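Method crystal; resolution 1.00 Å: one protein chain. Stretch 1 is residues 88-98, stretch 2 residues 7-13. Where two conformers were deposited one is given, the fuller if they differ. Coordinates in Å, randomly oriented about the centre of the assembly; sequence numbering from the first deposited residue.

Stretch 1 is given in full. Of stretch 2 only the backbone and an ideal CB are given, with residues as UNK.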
# COMPACT_ATOMS: atom_id res chain seq x y z
N TYR A 88 4.42 -3.95 24.41
CA TYR A 88 5.68 -4.23 23.80
C TYR A 88 6.51 -3.00 23.59
O TYR A 88 7.55 -3.07 22.97
CB TYR A 88 5.44 -4.93 22.47
CG TYR A 88 4.94 -6.31 22.64
CD1 TYR A 88 3.64 -6.56 23.01
CD2 TYR A 88 5.76 -7.38 22.42
CE1 TYR A 88 3.21 -7.83 23.20
CE2 TYR A 88 5.33 -8.65 22.59
CZ TYR A 88 4.05 -8.87 22.98
OH TYR A 88 3.58 -10.14 23.18
N LEU A 89 6.08 -1.87 24.11
CA LEU A 89 6.78 -0.64 23.99
C LEU A 89 7.13 -0.15 25.35
O LEU A 89 6.52 -0.49 26.33
CB LEU A 89 5.90 0.39 23.30
CG LEU A 89 5.55 0.05 21.87
CD1 LEU A 89 4.56 1.06 21.37
CD2 LEU A 89 6.78 0.04 21.00
N PRO A 90 8.13 0.70 25.42
CA PRO A 90 8.41 1.37 26.68
C PRO A 90 7.16 1.93 27.28
O PRO A 90 6.30 2.44 26.58
CB PRO A 90 9.37 2.46 26.29
CG PRO A 90 10.08 1.89 25.10
CD PRO A 90 9.02 1.17 24.35
N ALA A 91 7.07 1.83 28.58
CA ALA A 91 5.92 2.27 29.30
C ALA A 91 5.57 3.68 28.98
O ALA A 91 4.41 4.03 28.94
CB ALA A 91 6.14 2.11 30.78
N LYS A 92 6.55 4.52 28.78
CA LYS A 92 6.26 5.90 28.54
C LYS A 92 5.36 6.08 27.35
O LYS A 92 4.60 7.01 27.30
CB LYS A 92 7.55 6.67 28.41
CG LYS A 92 7.36 8.11 28.48
CD LYS A 92 8.64 8.88 28.69
CE LYS A 92 8.35 10.33 28.79
NZ LYS A 92 7.43 10.64 29.91
N LEU A 93 5.46 5.19 26.35
CA LEU A 93 4.64 5.36 25.16
C LEU A 93 3.20 5.05 25.37
O LEU A 93 2.39 5.31 24.52
CB LEU A 93 5.19 4.56 24.02
CG LEU A 93 6.56 5.04 23.56
CD1 LEU A 93 7.00 4.17 22.42
CD2 LEU A 93 6.54 6.46 23.15
N SER A 94 2.86 4.53 26.54
CA SER A 94 1.47 4.42 26.92
C SER A 94 0.93 5.65 27.56
O SER A 94 -0.26 5.73 27.77
CB SER A 94 1.30 3.27 27.88
OG SER A 94 1.48 2.04 27.25
N GLU A 95 1.77 6.59 27.90
CA GLU A 95 1.28 7.84 28.43
C GLU A 95 0.51 8.49 27.34
O GLU A 95 0.87 8.40 26.18
CB GLU A 95 2.43 8.71 28.89
CG GLU A 95 3.18 8.05 30.02
CD GLU A 95 4.47 8.69 30.38
OE1 GLU A 95 4.84 9.72 29.79
OE2 GLU A 95 5.15 8.12 31.24
N PRO A 96 -0.56 9.18 27.65
CA PRO A 96 -1.48 9.66 26.62
C PRO A 96 -0.86 10.53 25.59
O PRO A 96 -1.29 10.47 24.46
CB PRO A 96 -2.57 10.35 27.37
CG PRO A 96 -2.13 10.44 28.70
CD PRO A 96 -1.07 9.40 28.99
N LYS A 97 0.13 11.34 25.94
CA LYS A 97 0.73 12.18 24.96
C LYS A 97 1.25 11.37 23.81
O LYS A 97 1.26 11.82 22.69
CB LYS A 97 1.88 12.92 25.60
CG LYS A 97 2.61 13.86 24.71
CD LYS A 97 3.82 14.43 25.43
CE LYS A 97 3.47 15.34 26.53
NZ LYS A 97 4.66 15.97 27.08
N TYR A 98 1.72 10.18 24.09
CA TYR A 98 2.25 9.30 23.07
C TYR A 98 1.24 8.32 22.60
O TYR A 98 1.16 8.06 21.42
CB TYR A 98 3.48 8.59 23.61
CG TYR A 98 4.47 9.56 24.15
CD1 TYR A 98 5.08 10.49 23.33
CD2 TYR A 98 4.74 9.60 25.50
CE1 TYR A 98 5.93 11.41 23.83
CE2 TYR A 98 5.61 10.53 26.01
CZ TYR A 98 6.17 11.45 25.19
OH TYR A 98 7.03 12.37 25.72
N UNK A 7 5.58 12.52 17.58
CA UNK A 7 6.54 13.21 18.41
C UNK A 7 6.71 12.37 19.64
O UNK A 7 5.92 12.43 20.56
CB UNK A 7 6.10 14.64 18.75
N UNK A 8 7.74 11.57 19.62
CA UNK A 8 7.97 10.62 20.67
C UNK A 8 9.08 11.02 21.60
O UNK A 8 9.49 10.26 22.43
CB UNK A 8 8.27 9.25 20.07
N UNK A 9 9.57 12.25 21.46
CA UNK A 9 10.47 12.81 22.44
C UNK A 9 11.68 11.95 22.69
O UNK A 9 12.21 11.88 23.79
CB UNK A 9 9.73 13.04 23.76
N UNK A 10 12.14 11.32 21.64
CA UNK A 10 13.34 10.55 21.71
C UNK A 10 13.20 9.27 22.45
O UNK A 10 14.19 8.64 22.72
CB UNK A 10 14.45 11.38 22.35
N UNK A 11 12.00 8.84 22.77
CA UNK A 11 11.83 7.65 23.55
C UNK A 11 12.33 6.44 22.81
O UNK A 11 12.88 5.54 23.40
CB UNK A 11 10.36 7.47 23.94
N UNK A 12 12.15 6.44 21.49
CA UNK A 12 12.71 5.45 20.60
C UNK A 12 13.44 6.21 19.55
O UNK A 12 13.00 7.25 19.14
CB UNK A 12 11.65 4.53 20.00
N UNK A 13 14.51 5.65 19.03
CA UNK A 13 15.15 6.26 17.90
C UNK A 13 14.26 6.23 16.69
O UNK A 13 13.56 5.26 16.45
CB UNK A 13 16.48 5.57 17.60

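Position 7 has an extended backbone, phi/psi -130/97. Its CA-to-CB bond points sideways, and nothing of stretch 1 lies within 5.5 Å of the ideal CB. Stretch 1 makes little demand here, and many residues would suit, polar ones included. The residue is Glu7, and the end of its side chain leads away. The contact comes from its backbone: Glu7 O lies 3.4 Å from Tyr98 CE1, at the edge of the ring.

Position 8 opens a type I' turn that ends at position 11. Its CA-to-CB bond points sideways. The ideal CB is 4.5 Å from Leu93 CD2 and 4.7 Å from Tyr98 CD1, so the neighbours on offer are a methyl group and ring carbon. An apolar side chain of medium size would suit, such as leucine, isoleucine, valine or methionine. The residue is Leu8. Its CD2 reaches 3.9 Å from Tyr98 CD1 and 4.1 Å from Leu93 CD2.

Position 9 has positive phi, 55/35, as the turn requires. Asparagine, aspartate and glycine tolerate such angles best. The CA-to-CB bond points toward stretch 1, and the ideal CB is only 3.4 Å from Tyr98 OH. A hydroxyl so near favours a short side chain with an acceptor, and the amine of Lys97 in the same region adds a preference for negative charge. Aspartate and asparagine both fit. The residue is Asp9. Tyr98 OH donates a very short hydrogen bond to Asp9 OD2, 2.5 Å. Lys97 NZ is 4.6 Å from Asp9 OD2, too far for a salt bridge. A water spans that gap, donating to Asp9 OD2 and accepting from Lys97 NZ, each at 2.8 Å.

Position 10 also has positive phi, 73/11. Nothing of stretch 1 is near its ideal CB. The backbone alone favours glycine, with asparagine a possible alternative. The residue is Gly10.

Position 11 closes the turn; its N donates to the O of position 8 at 2.9 Å. The CA-to-CB bond points toward stretch 1. The ideal CB is 4.0 Å from Leu93 CD2 and 5.2 Å from Lys92 CD, with the Tyr98 ring further in. A long apolar side chain would suit: isoleucine, leucine or methionine. The residue is Ile11, which has the largest covered area of stretch 2. Its CD1 lies over one face of the Tyr98 ring, 3.7 Å from the centroid, in a CH-pi contact. The same CD1 is 3.5 Å from Lys92 CD and 3.8 Å from Leu93 CD2.

Position 12 is extended, -127/148, and points toward stretch 1. The ideal CB is 5.3 Å from Leu93 CD1, leaving room for a branched or long apolar group. Leucine, isoleucine or methionine would suit. The residue is Leu12. Its CD1 meets Leu93 CD1 at 3.8 Å, and its CD2 meets Pro90 CG at 3.9 Å.

Position 13 is out of reach of stretch 1. Its angles, -66/145, allow proline among many others. The residue is Pro13.

Stretch 2 7-13: ELDGILP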
# COMPACT_ATOMS: atom_id res chain seq x y z
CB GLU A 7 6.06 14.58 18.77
CG GLU A 7 5.96 15.48 17.56
CD GLU A 7 7.27 15.91 17.01
OE1 GLU A 7 7.24 16.65 16.02
OE2 GLU A 7 8.32 15.57 17.54
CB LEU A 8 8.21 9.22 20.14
CG LEU A 8 7.07 8.65 19.30
CD1 LEU A 8 7.32 7.19 19.06
CD2 LEU A 8 5.72 8.86 19.89
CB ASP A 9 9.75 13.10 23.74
CG ASP A 9 8.77 14.23 23.58
OD1 ASP A 9 9.09 15.18 22.85
OD2 ASP A 9 7.69 14.18 24.14
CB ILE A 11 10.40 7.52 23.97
CG1 ILE A 11 10.10 8.61 25.00
CG2 ILE A 11 10.11 6.16 24.54
CD1 ILE A 11 8.64 8.84 25.17
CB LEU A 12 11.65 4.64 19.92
CG LEU A 12 10.74 3.85 20.81
CD1 LEU A 12 9.67 3.23 19.96
CD2 LEU A 12 11.50 2.82 21.60
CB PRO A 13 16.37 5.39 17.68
CG PRO A 13 16.58 4.62 18.94
CD PRO A 13 15.19 4.44 19.47
O HOH W 1 6.74 16.48 25.32
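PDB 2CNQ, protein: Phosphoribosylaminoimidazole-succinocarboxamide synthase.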